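Urocanate hydratase (Paenibacillus sp. Soil724D2, PDB 7NED) catalyses the hydration of thiourocanate during bacterial ergothioneine breakdown, with NAD+ as cofactor, and also binds the related compound urocanate. Local coordinates at residues Thr70-Ser75 against Gly80-His85; Arg207-Ala212 against Ser235-Glu240; Ile334-Phe339 against Asp433-Ala438; Gln172-Thr177 against Glu389-Glu394. All blocks are in the same frame, centred on the assembly; numbering follows the deposited sequence.

Followed from the N terminus, the chain first closes contact 1, a beta hairpin at the end of the mixed sheet, where only four residues separate the two segments. It then enters the Rossmann-like region, and Q172-T177 opens the long loop that contact 4 closes at E389-E394. Contact 2 is nested inside that loop and joins two helices of the nucleotide-binding fold, its nearest atoms about 7 Å from those of contact 4. Contact 3 opens within the same loop at I334-F339 but closes beyond it at D433-A438, so contacts 3 and 4 cross. These two crossing contacts both tie the Rossmann-like region to the C-terminal region.

Contact 1: residues Thr70-Ser75 against Gly80-His85; sequences TLVIQS and GIFKTH
The phenyl ring of F82 meets the neighbouring strand in two ways: the carbonyl oxygen of T70 lies at its edge, near the ring plane, while V72 CG2 reaches the ring obliquely, 3.6 Å from F82 CE2. The ring leans back along its own strand, because CG stands anti to the carbonyl carbon (chi1 -61°), and so comes beside V72 on the sheet face that T70 shares. The two backbones run antiparallel. T70 and F82 form a hydrogen-bonded pair, T70 N to F82 O at 2.7 Å and F82 N to T70 O at 2.8 Å; farther along, V72 N bonds to G80 O at 3.0 Å. L71 and I81 make the intervening, non-hydrogen-bonded pair with side chains on the other face, where both touch T61 of helix 52-64. I81 CA-H also points at T70 O, 3.5 Å from I81 CA, so this oxygen receives both an N-H and a weaker C-H contact. Past the paired strands, the side chains of T84 and T70 cross at about a right angle, their OG1 atoms 2.8 Å apart; T70 OG1 is also hydrogen-bonded to the carbonyl of P89, which brings in the approach to strand 91-95. K83 O accepts from N514 of the second subunit, and I81 bonds to that subunit through its backbone. The whole is a beta hairpin at one end of the mixed eight-stranded sheet, with strand 69-74 inside and strand 77-83 outermost within the chain, placed at the dimer interface.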
loop_
_atom_site.group_PDB
_atom_site.type_symbol
_atom_site.label_atom_id
_atom_site.label_comp_id
_atom_site.label_asym_id
_atom_site.label_seq_id
_atom_site.Cartn_x
_atom_site.Cartn_y
_atom_site.Cartn_z
ATOM N N THR A 70 -2.275 -15.014 -13.489
ATOM C CA THR A 70 -1.458 -14.053 -12.765
ATOM C C THR A 70 -0.663 -14.792 -11.696
ATOM O O THR A 70 -1.230 -15.513 -10.864
ATOM C CB THR A 70 -2.315 -12.957 -12.126
ATOM O OG1 THR A 70 -3.058 -12.286 -13.151
ATOM C CG2 THR A 70 -1.427 -11.956 -11.360
ATOM N N LEU A 71 0.647 -14.592 -11.718
ATOM C CA LEU A 71 1.548 -15.023 -10.658
ATOM C C LEU A 71 1.626 -13.945 -9.584
ATOM O O LEU A 71 1.881 -12.775 -9.881
ATOM C CB LEU A 71 2.948 -15.300 -11.234
ATOM C CG LEU A 71 4.148 -15.372 -10.272
ATOM C CD1 LEU A 71 3.982 -16.529 -9.248
ATOM C CD2 LEU A 71 5.461 -15.518 -11.036
ATOM N N VAL A 72 1.439 -14.337 -8.341
ATOM C CA VAL A 72 1.535 -13.420 -7.211
ATOM C C VAL A 72 2.890 -13.591 -6.555
ATOM O O VAL A 72 3.255 -14.707 -6.153
ATOM C CB VAL A 72 0.416 -13.675 -6.199
ATOM C CG1 VAL A 72 0.768 -13.017 -4.892
ATOM C CG2 VAL A 72 -0.925 -13.167 -6.775
ATOM N N ILE A 73 3.646 -12.497 -6.451
ATOM C CA ILE A 73 4.951 -12.521 -5.784
ATOM C C ILE A 73 4.862 -11.618 -4.547
ATOM O O ILE A 73 4.353 -10.484 -4.619
ATOM C CB ILE A 73 6.080 -12.091 -6.746
ATOM C CG1 ILE A 73 6.355 -13.229 -7.740
ATOM C CG2 ILE A 73 7.390 -11.724 -5.965
ATOM C CD1 ILE A 73 7.193 -12.774 -8.949
ATOM N N GLN A 74 5.387 -12.110 -3.424
ATOM C CA GLN A 74 5.298 -11.407 -2.145
ATOM C C GLN A 74 6.705 -11.280 -1.569
ATOM O O GLN A 74 7.353 -12.295 -1.269
ATOM C CB GLN A 74 4.358 -12.166 -1.187
ATOM C CG GLN A 74 4.177 -11.558 0.197
ATOM C CD GLN A 74 5.101 -12.172 1.248
ATOM O OE1 GLN A 74 5.369 -13.378 1.231
ATOM N NE2 GLN A 74 5.573 -11.345 2.177
ATOM N N SER A 75 7.128 -10.038 -1.310
ATOM C CA SER A 75 8.527 -9.733 -1.013
ATOM C C SER A 75 9.485 -10.740 -1.668
ATOM O O SER A 75 10.277 -11.406 -0.995
ATOM C CB SER A 75 8.704 -9.662 0.506
ATOM O OG SER A 75 8.084 -8.478 0.984
ATOM N N GLY A 80 1.492 -17.915 -5.528
ATOM C CA GLY A 80 0.494 -18.732 -6.188
ATOM C C GLY A 80 0.200 -18.246 -7.580
ATOM O O GLY A 80 0.613 -17.157 -7.999
ATOM N N ILE A 81 -0.508 -19.091 -8.317
ATOM C CA ILE A 81 -0.938 -18.785 -9.675
ATOM C C ILE A 81 -2.449 -18.691 -9.662
ATOM O O ILE A 81 -3.114 -19.600 -9.165
ATOM C CB ILE A 81 -0.487 -19.861 -10.682
ATOM C CG1 ILE A 81 1.023 -20.083 -10.598
ATOM C CG2 ILE A 81 -0.938 -19.504 -12.096
ATOM C CD1 ILE A 81 1.501 -21.388 -11.250
ATOM N N PHE A 82 -2.995 -17.623 -10.244
ATOM C CA PHE A 82 -4.435 -17.386 -10.211
ATOM C C PHE A 82 -4.953 -17.161 -11.617
ATOM O O PHE A 82 -4.289 -16.548 -12.445
ATOM C CB PHE A 82 -4.789 -16.169 -9.326
ATOM C CG PHE A 82 -4.379 -16.333 -7.903
ATOM C CD1 PHE A 82 -5.237 -16.930 -6.989
ATOM C CD2 PHE A 82 -3.097 -15.999 -7.503
ATOM C CE1 PHE A 82 -4.847 -17.130 -5.650
ATOM C CE2 PHE A 82 -2.697 -16.191 -6.178
ATOM C CZ PHE A 82 -3.567 -16.729 -5.256
ATOM N N LYS A 83 -6.145 -17.670 -11.884
ATOM C CA LYS A 83 -6.810 -17.337 -13.125
ATOM C C LYS A 83 -7.310 -15.898 -13.105
ATOM O O LYS A 83 -8.057 -15.508 -12.199
ATOM C CB LYS A 83 -7.965 -18.293 -13.337
ATOM C CG LYS A 83 -8.735 -18.080 -14.591
ATOM C CD LYS A 83 -7.985 -18.358 -15.824
ATOM C CE LYS A 83 -8.949 -18.084 -16.963
ATOM N NZ LYS A 83 -10.027 -19.107 -16.858
ATOM N N THR A 84 -6.930 -15.126 -14.125
ATOM C CA THR A 84 -7.472 -13.790 -14.330
ATOM C C THR A 84 -7.986 -13.715 -15.751
ATOM O O THR A 84 -8.943 -14.403 -16.090
ATOM C CB THR A 84 -6.435 -12.708 -14.029
ATOM O OG1 THR A 84 -5.201 -12.995 -14.728
ATOM C CG2 THR A 84 -6.165 -12.718 -12.537
ATOM N N HIS A 85 -7.355 -12.916 -16.600
ATOM C CA HIS A 85 -7.754 -12.842 -17.996
ATOM C C HIS A 85 -6.557 -12.287 -18.750
ATOM O O HIS A 85 -5.573 -11.868 -18.147
ATOM C CB HIS A 85 -9.005 -11.977 -18.205
ATOM C CG HIS A 85 -8.899 -10.609 -17.621
ATOM N ND1 HIS A 85 -8.582 -9.505 -18.383
ATOM C CD2 HIS A 85 -9.031 -10.164 -16.346
ATOM C CE1 HIS A 85 -8.551 -8.434 -17.610
ATOM N NE2 HIS A 85 -8.830 -8.805 -16.370
#

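Contact 2: residues Arg207-Ala212 against Ser235-Glu240; sequences RSLDEA and SDIYPE
L209 points from the first turn of helix 209-222 toward helix 234-243, and its two methyl branches divide the work between I237 and E240. The setting is the Rossmann-like fold, in which both helices pack against strand 226-231 of the parallel sheet, where L230 touches L209 and I237 alike. With CG anti to the backbone N (chi1 170°), the leucine extends toward helix 234-243. Its CD1 branch comes to I237 CG2 at 4.2 Å, a loose apolar touch. The other branch runs obliquely against the aliphatic part of E240, whose chain bends at chi2 (71°), with CG against the leucine and the carboxylate held by R243 and R244. R244 also pairs with D210; the shared arginine probably eases the repulsion between the two acids, of which D210 OD1 and E240 OE1 lie 6.3 Å apart. The helix carrying L209 is started by S208 at the N-cap, where S208 OG accepts from E211 N at 3.1 Å, nearly straight at 171°. The tightest touch between the helices is L209 CD2 against E240 CG, at 3.7 Å.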
loop_
_atom_site.group_PDB
_atom_site.type_symbol
_atom_site.label_atom_id
_atom_site.label_comp_id
_atom_site.label_asym_id
_atom_site.label_seq_id
_atom_site.Cartn_x
_atom_site.Cartn_y
_atom_site.Cartn_z
ATOM N N ARG A 207 44.672 7.252 -7.184
ATOM C CA ARG A 207 44.582 7.120 -5.732
ATOM C C ARG A 207 45.067 8.368 -5.018
ATOM O O ARG A 207 45.003 8.441 -3.787
ATOM C CB ARG A 207 45.354 5.891 -5.246
ATOM C CG ARG A 207 44.710 4.586 -5.688
ATOM C CD ARG A 207 45.509 3.397 -5.242
ATOM N NE ARG A 207 45.100 2.158 -5.902
ATOM C CZ ARG A 207 44.458 1.169 -5.287
ATOM N NH1 ARG A 207 44.151 1.276 -3.999
ATOM N NH2 ARG A 207 44.128 0.074 -5.961
ATOM N N SER A 208 45.480 9.380 -5.765
ATOM C CA SER A 208 46.031 10.597 -5.191
ATOM C C SER A 208 45.048 11.750 -5.354
ATOM O O SER A 208 44.683 12.096 -6.480
ATOM C CB SER A 208 47.357 10.924 -5.877
ATOM O OG SER A 208 47.670 12.252 -5.615
ATOM N N LEU A 209 44.665 12.373 -4.238
ATOM C CA LEU A 209 43.798 13.541 -4.312
ATOM C C LEU A 209 44.487 14.711 -5.014
ATOM O O LEU A 209 43.849 15.453 -5.763
ATOM C CB LEU A 209 43.347 13.955 -2.912
ATOM C CG LEU A 209 42.624 15.288 -2.811
ATOM C CD1 LEU A 209 41.317 15.275 -3.612
ATOM C CD2 LEU A 209 42.358 15.690 -1.352
ATOM N N ASP A 210 45.777 14.926 -4.747
ATOM C CA ASP A 210 46.490 15.990 -5.444
ATOM C C ASP A 210 46.426 15.796 -6.950
ATOM O O ASP A 210 46.190 16.750 -7.698
ATOM C CB ASP A 210 47.946 16.060 -4.975
ATOM C CG ASP A 210 48.076 16.585 -3.555
ATOM O OD1 ASP A 210 47.074 17.081 -2.990
ATOM O OD2 ASP A 210 49.203 16.530 -3.020
ATOM N N GLU A 211 46.675 14.572 -7.416
ATOM C CA GLU A 211 46.609 14.306 -8.849
ATOM C C GLU A 211 45.199 14.541 -9.381
ATOM O O GLU A 211 45.018 15.123 -10.466
ATOM C CB GLU A 211 47.064 12.888 -9.144
ATOM C CG GLU A 211 47.000 12.544 -10.604
ATOM C CD GLU A 211 47.720 11.274 -10.947
ATOM O OE1 GLU A 211 47.272 10.194 -10.508
ATOM O OE2 GLU A 211 48.665 11.338 -11.753
ATOM N N ALA A 212 44.190 14.108 -8.627
ATOM C CA ALA A 212 42.816 14.322 -9.061
ATOM C C ALA A 212 42.519 15.797 -9.211
ATOM O O ALA A 212 41.902 16.212 -10.200
ATOM C CB ALA A 212 41.829 13.681 -8.074
ATOM N N SER A 235 33.998 10.496 3.499
ATOM C CA SER A 235 34.035 11.177 4.785
ATOM C C SER A 235 35.449 11.600 5.161
ATOM O O SER A 235 35.623 12.311 6.156
ATOM C CB SER A 235 33.428 10.295 5.899
ATOM O OG SER A 235 34.108 9.051 5.960
ATOM N N ASP A 236 36.449 11.182 4.395
ATOM C CA ASP A 236 37.802 11.711 4.515
ATOM C C ASP A 236 38.078 12.809 3.497
ATOM O O ASP A 236 38.693 13.825 3.840
ATOM C CB ASP A 236 38.840 10.592 4.323
ATOM C CG ASP A 236 38.693 9.478 5.348
ATOM O OD1 ASP A 236 39.050 8.316 5.036
ATOM O OD2 ASP A 236 38.250 9.776 6.469
ATOM N N ILE A 237 37.631 12.629 2.248
ATOM C CA ILE A 237 38.028 13.557 1.185
ATOM C C ILE A 237 37.280 14.867 1.328
ATOM O O ILE A 237 37.865 15.948 1.169
ATOM C CB ILE A 237 37.786 12.954 -0.208
ATOM C CG1 ILE A 237 38.660 11.710 -0.466
ATOM C CG2 ILE A 237 37.985 14.055 -1.324
ATOM C CD1 ILE A 237 40.143 11.972 -0.399
ATOM N N TYR A 238 35.966 14.802 1.599
ATOM C CA TYR A 238 35.186 16.036 1.632
ATOM C C TYR A 238 35.704 16.978 2.702
ATOM O O TYR A 238 35.915 18.168 2.395
ATOM C CB TYR A 238 33.696 15.765 1.829
ATOM C CG TYR A 238 32.935 15.251 0.621
ATOM C CD1 TYR A 238 31.612 15.611 0.430
ATOM C CD2 TYR A 238 33.534 14.402 -0.315
ATOM C CE1 TYR A 238 30.897 15.137 -0.639
ATOM C CE2 TYR A 238 32.825 13.924 -1.389
ATOM C CZ TYR A 238 31.491 14.291 -1.534
ATOM O OH TYR A 238 30.767 13.808 -2.599
ATOM N N PRO A 239 35.965 16.537 3.931
ATOM C CA PRO A 239 36.509 17.471 4.929
ATOM C C PRO A 239 37.872 17.990 4.545
ATOM O O PRO A 239 38.206 19.132 4.889
ATOM C CB PRO A 239 36.585 16.630 6.210
ATOM C CG PRO A 239 35.604 15.508 5.994
ATOM C CD PRO A 239 35.654 15.216 4.521
ATOM N N GLU A 240 38.667 17.176 3.845
ATOM C CA GLU A 240 39.980 17.628 3.394
ATOM C C GLU A 240 39.860 18.763 2.376
ATOM O O GLU A 240 40.644 19.716 2.404
ATOM C CB GLU A 240 40.762 16.445 2.831
ATOM C CG GLU A 240 42.062 16.814 2.155
ATOM C CD GLU A 240 43.128 17.262 3.136
ATOM O OE1 GLU A 240 44.245 17.572 2.673
ATOM O OE2 GLU A 240 42.858 17.297 4.361
#

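Contact 3: residues Ile334-Phe339 against Asp433-Ala438; sequences IFTEAF and DHLDAA. With URO ((2E)-3-(1H-imidazol-4-yl)acrylic acid), chain B.
Just after I334, which holds the N-cap position of helix 335-344 and gives its carbonyl oxygen to A338 N, F335 reaches L435 with the far edge of its ring, the two side chains approaching from opposite directions. The phenyl group of F335 has CG between the backbone N and the carbonyl carbon (chi1 77°), and from there the ring edge meets L435. L435 CD2 lies in the ring plane at its rim, 3.7 Å from both F335 CZ and F335 CE2; L435 CD1 is farther, 4.1 Å from F335 CZ. T336 follows with CG2 over one face of that same ring, 3.5 Å above its plane and offset toward the rim, and the same methyl loosely meets L435 CD1. Its hydroxyl is bonded to the carbonyl of I445. Across 336-339 the helix has a wider, pi-type turn. Opposite, L435 is the centre of an inverse gamma turn two residues past D433, whose OD2 comes within 3.0 Å of CAD in the bound urocanate. The leucine that meets the helix thus belongs to the segment that supplies D433 to the urocanate pocket, and its side chain also approaches NAD. Around this joint, F335 packs on I142 of helix 133-150, L435 also touches F344 farther along helix 335-344, and the 433-438 segment interrupts strand 428-441 of the mixed sheet, with helix 502-525 against D436, A437 and A438.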
loop_
_atom_site.group_PDB
_atom_site.type_symbol
_atom_site.label_atom_id
_atom_site.label_comp_id
_atom_site.label_asym_id
_atom_site.label_seq_id
_atom_site.Cartn_x
_atom_site.Cartn_y
_atom_site.Cartn_z
ATOM N N ILE A 334 17.114 19.055 -1.830
ATOM C CA ILE A 334 16.891 17.737 -2.413
ATOM C C ILE A 334 16.677 17.921 -3.908
ATOM O O ILE A 334 16.059 18.898 -4.344
ATOM C CB ILE A 334 15.674 17.027 -1.757
ATOM C CG1 ILE A 334 15.443 15.630 -2.360
ATOM C CG2 ILE A 334 14.401 17.875 -1.886
ATOM C CD1 ILE A 334 16.582 14.598 -2.073
ATOM N N PHE A 335 17.172 16.974 -4.700
ATOM C CA PHE A 335 17.159 17.202 -6.144
ATOM C C PHE A 335 15.756 17.264 -6.729
ATOM O O PHE A 335 15.568 17.814 -7.826
ATOM C CB PHE A 335 17.951 16.109 -6.840
ATOM C CG PHE A 335 17.223 14.801 -6.948
ATOM C CD1 PHE A 335 17.282 13.869 -5.926
ATOM C CD2 PHE A 335 16.536 14.476 -8.104
ATOM C CE1 PHE A 335 16.622 12.658 -6.034
ATOM C CE2 PHE A 335 15.907 13.241 -8.217
ATOM C CZ PHE A 335 15.944 12.350 -7.188
ATOM N N THR A 336 14.782 16.656 -6.061
ATOM C CA THR A 336 13.430 16.640 -6.582
ATOM C C THR A 336 12.824 18.037 -6.484
ATOM O O THR A 336 12.607 18.715 -7.497
ATOM C CB THR A 336 12.598 15.614 -5.800
ATOM O OG1 THR A 336 12.731 15.894 -4.400
ATOM C CG2 THR A 336 13.116 14.187 -6.078
ATOM N N GLU A 337 12.589 18.494 -5.263
ATOM C CA GLU A 337 11.966 19.803 -5.089
ATOM C C GLU A 337 12.784 20.891 -5.786
ATOM O O GLU A 337 12.225 21.839 -6.349
ATOM C CB GLU A 337 11.826 20.118 -3.592
ATOM C CG GLU A 337 11.099 21.425 -3.314
ATOM C CD GLU A 337 11.999 22.667 -3.322
ATOM O OE1 GLU A 337 13.253 22.559 -3.368
ATOM O OE2 GLU A 337 11.418 23.776 -3.322
ATOM N N ALA A 338 14.107 20.796 -5.722
ATOM C CA ALA A 338 14.924 21.920 -6.209
ATOM C C ALA A 338 15.101 21.939 -7.725
ATOM O O ALA A 338 15.196 23.031 -8.316
ATOM C CB ALA A 338 16.297 21.905 -5.551
ATOM N N PHE A 339 15.158 20.784 -8.370
ATOM C CA PHE A 339 15.514 20.772 -9.792
ATOM C C PHE A 339 14.520 20.070 -10.706
ATOM O O PHE A 339 14.232 20.586 -11.796
ATOM C CB PHE A 339 16.892 20.139 -9.948
ATOM C CG PHE A 339 17.927 20.768 -9.057
ATOM C CD1 PHE A 339 18.127 22.147 -9.073
ATOM C CD2 PHE A 339 18.628 20.010 -8.157
ATOM C CE1 PHE A 339 19.049 22.752 -8.226
ATOM C CE2 PHE A 339 19.588 20.592 -7.301
ATOM C CZ PHE A 339 19.795 21.965 -7.341
ATOM N N ASP A 433 11.687 3.955 -13.946
ATOM C CA ASP A 433 11.980 3.997 -12.523
ATOM C C ASP A 433 10.690 4.276 -11.764
ATOM O O ASP A 433 9.693 4.716 -12.345
ATOM C CB ASP A 433 13.024 5.081 -12.221
ATOM C CG ASP A 433 13.637 4.923 -10.823
ATOM O OD1 ASP A 433 13.370 3.902 -10.133
ATOM O OD2 ASP A 433 14.401 5.814 -10.422
ATOM N N HIS A 434 10.718 4.067 -10.443
ATOM C CA HIS A 434 9.540 4.459 -9.650
ATOM C C HIS A 434 9.562 5.929 -9.304
ATOM O O HIS A 434 8.554 6.448 -8.804
ATOM C CB HIS A 434 9.447 3.658 -8.354
ATOM C CG HIS A 434 9.299 2.185 -8.568
ATOM N ND1 HIS A 434 8.895 1.337 -7.560
ATOM C CD2 HIS A 434 9.512 1.405 -9.658
ATOM C CE1 HIS A 434 8.835 0.098 -8.025
ATOM N NE2 HIS A 434 9.207 0.110 -9.295
ATOM N N LEU A 435 10.688 6.607 -9.570
ATOM C CA LEU A 435 10.810 8.051 -9.359
ATOM C C LEU A 435 10.028 8.719 -10.483
ATOM O O LEU A 435 10.575 9.121 -11.512
ATOM C CB LEU A 435 12.285 8.475 -9.353
ATOM C CG LEU A 435 12.562 9.913 -8.892
ATOM C CD1 LEU A 435 12.553 10.029 -7.355
ATOM C CD2 LEU A 435 13.885 10.407 -9.542
ATOM N N ASP A 436 8.713 8.746 -10.362
ATOM C CA ASP A 436 7.824 9.220 -11.418
ATOM C C ASP A 436 6.572 9.784 -10.734
ATOM O O ASP A 436 6.237 9.380 -9.654
ATOM C CB ASP A 436 7.504 8.060 -12.364
ATOM C CG ASP A 436 6.914 8.484 -13.739
ATOM O OD1 ASP A 436 7.365 9.410 -14.323
ATOM O OD2 ASP A 436 6.034 7.829 -14.234
ATOM N N ALA A 437 5.926 10.696 -11.414
ATOM C CA ALA A 437 4.809 11.409 -10.898
ATOM C C ALA A 437 3.797 10.721 -9.961
ATOM O O ALA A 437 3.810 11.064 -8.856
ATOM C CB ALA A 437 4.137 12.230 -11.943
ATOM N N ALA A 438 3.000 9.767 -10.336
ATOM C CA ALA A 438 2.064 9.258 -9.242
ATOM C C ALA A 438 2.588 8.016 -8.535
ATOM O O ALA A 438 1.897 7.371 -7.854
ATOM C CB ALA A 438 0.664 9.131 -9.699
HETATM O OAA URO B . 16.748 3.411 -12.459
HETATM C CAI URO B . 16.631 2.388 -11.661
HETATM O OAB URO B . 16.561 1.287 -12.039
HETATM C CAC URO B . 16.543 2.613 -10.209
HETATM C CAD URO B . 16.589 3.830 -9.734
HETATM C CAJ URO B . 16.496 3.854 -8.322
HETATM C CAF URO B . 16.798 4.882 -7.479
HETATM N NAH URO B . 16.757 4.469 -6.174
HETATM C CAE URO B . 16.424 3.200 -6.234
HETATM N NAG URO B . 16.257 2.780 -7.508
#

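Contact 4: residues Gln172-Thr177 against Glu389-Glu394; sequences QPLAGT and EHVPVE
L174 meets the end of helix 378-390 because its CG stands anti to the backbone N (chi1 -165°) and chi2 (51°) turns CD1 to H390 CB and CD2 to both H390 O and V391 CG2. The leucine belongs to helix 172-178 of the Rossmann-like fold, which follows strand 159-163 of the parallel sheet; its partners are where helix 378-390 of the C-terminal region gives out. H390 is that helix's last residue, and its side chain offers CB, 4.4 Å from L174 CD1, a loose touch. E389 CG lies 3.5 Å above one face of the H390 imidazole, offset toward the rim. V391 is the first residue to leave helical backbone angles, and here the chain turns off past the leucine; V391 CG2 lies 4.3 Å from L174 CD2, so this apolar contact is light too. V391 also rests on Q133, and L174 on I136, so helix 133-150 packs against both partners of the joint. At its start helix 172-178 is fixed by the amide of Q172, whose ends bond to T162, A163 and G169, and G176 N bonds back to Q172 O, closing the first turn. In the closest approach between the segments, the methyl carbon L174 CD2 sits 3.6 Å from the carbonyl oxygen H390 O.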
loop_
_atom_site.group_PDB
_atom_site.type_symbol
_atom_site.label_atom_id
_atom_site.label_comp_id
_atom_site.label_asym_id
_atom_site.label_seq_id
_atom_site.Cartn_x
_atom_site.Cartn_y
_atom_site.Cartn_z
ATOM N N GLN A 172 27.173 8.869 -12.603
ATOM C CA GLN A 172 27.447 10.282 -12.379
ATOM C C GLN A 172 28.603 10.794 -13.234
ATOM O O GLN A 172 28.490 11.908 -13.768
ATOM C CB GLN A 172 27.729 10.509 -10.887
ATOM C CG GLN A 172 26.568 10.270 -9.966
ATOM C CD GLN A 172 26.998 10.405 -8.531
ATOM O OE1 GLN A 172 26.680 11.393 -7.860
ATOM N NE2 GLN A 172 27.818 9.453 -8.072
ATOM N N PRO A 173 29.714 10.082 -13.385
ATOM C CA PRO A 173 30.807 10.657 -14.190
ATOM C C PRO A 173 30.392 10.919 -15.621
ATOM O O PRO A 173 30.791 11.936 -16.204
ATOM C CB PRO A 173 31.931 9.599 -14.089
ATOM C CG PRO A 173 31.266 8.369 -13.568
ATOM C CD PRO A 173 30.107 8.822 -12.737
ATOM N N LEU A 174 29.591 10.025 -16.213
ATOM C CA LEU A 174 29.155 10.254 -17.580
ATOM C C LEU A 174 28.106 11.359 -17.653
ATOM O O LEU A 174 28.130 12.182 -18.571
ATOM C CB LEU A 174 28.630 8.971 -18.181
ATOM C CG LEU A 174 28.458 8.949 -19.679
ATOM C CD1 LEU A 174 29.748 9.424 -20.463
ATOM C CD2 LEU A 174 28.094 7.524 -20.059
ATOM N N ALA A 175 27.184 11.406 -16.699
ATOM C CA ALA A 175 26.289 12.546 -16.652
ATOM C C ALA A 175 27.096 13.833 -16.548
ATOM O O ALA A 175 26.804 14.809 -17.234
ATOM C CB ALA A 175 25.316 12.426 -15.476
ATOM N N GLY A 176 28.123 13.836 -15.698
ATOM C CA GLY A 176 28.941 15.033 -15.546
ATOM C C GLY A 176 29.612 15.439 -16.845
ATOM O O GLY A 176 29.483 16.579 -17.286
ATOM N N THR A 177 30.299 14.509 -17.506
ATOM C CA THR A 177 31.024 14.936 -18.713
ATOM C C THR A 177 30.094 15.206 -19.894
ATOM O O THR A 177 30.387 16.080 -20.729
ATOM C CB THR A 177 32.097 13.924 -19.102
ATOM O OG1 THR A 177 31.510 12.651 -19.369
ATOM C CG2 THR A 177 33.169 13.818 -18.007
ATOM N N GLU A 389 25.517 7.851 -28.604
ATOM C CA GLU A 389 26.941 8.004 -28.888
ATOM C C GLU A 389 27.788 7.510 -27.736
ATOM O O GLU A 389 28.841 6.924 -27.971
ATOM C CB GLU A 389 27.256 9.468 -29.167
ATOM C CG GLU A 389 28.743 9.787 -29.442
ATOM C CD GLU A 389 29.278 9.141 -30.715
ATOM O OE1 GLU A 389 30.525 8.913 -30.802
ATOM O OE2 GLU A 389 28.448 8.844 -31.619
ATOM N N HIS A 390 27.316 7.666 -26.491
ATOM C CA HIS A 390 28.194 7.589 -25.334
ATOM C C HIS A 390 27.822 6.559 -24.280
ATOM O O HIS A 390 28.660 6.275 -23.422
ATOM C CB HIS A 390 28.286 8.952 -24.632
ATOM C CG HIS A 390 28.918 10.027 -25.471
ATOM N ND1 HIS A 390 30.267 10.049 -25.757
ATOM C CD2 HIS A 390 28.395 11.142 -26.032
ATOM C CE1 HIS A 390 30.540 11.109 -26.495
ATOM N NE2 HIS A 390 29.424 11.793 -26.672
ATOM N N VAL A 391 26.610 6.012 -24.273
ATOM C CA VAL A 391 26.199 5.070 -23.238
ATOM C C VAL A 391 26.488 3.665 -23.745
ATOM O O VAL A 391 25.953 3.277 -24.791
ATOM C CB VAL A 391 24.713 5.238 -22.877
ATOM C CG1 VAL A 391 24.255 4.168 -21.872
ATOM C CG2 VAL A 391 24.510 6.612 -22.316
ATOM N N PRO A 392 27.302 2.887 -23.052
ATOM C CA PRO A 392 27.627 1.543 -23.527
ATOM C C PRO A 392 26.506 0.563 -23.241
ATOM O O PRO A 392 25.651 0.767 -22.369
ATOM C CB PRO A 392 28.856 1.161 -22.701
ATOM C CG PRO A 392 28.562 1.846 -21.348
ATOM C CD PRO A 392 27.930 3.188 -21.756
ATOM N N VAL A 393 26.524 -0.558 -23.923
ATOM C CA VAL A 393 25.526 -1.567 -23.681
ATOM C C VAL A 393 25.813 -2.240 -22.355
ATOM O O VAL A 393 26.918 -2.504 -22.052
ATOM C CB VAL A 393 25.490 -2.589 -24.820
ATOM C CG1 VAL A 393 24.799 -3.884 -24.429
ATOM C CG2 VAL A 393 24.815 -1.991 -26.024
ATOM N N GLU A 394 24.794 -2.424 -21.563
ATOM C CA GLU A 394 24.900 -3.095 -20.296
ATOM C C GLU A 394 23.789 -4.138 -20.222
ATOM O O GLU A 394 22.660 -3.809 -20.128
ATOM C CB GLU A 394 24.816 -2.103 -19.158
#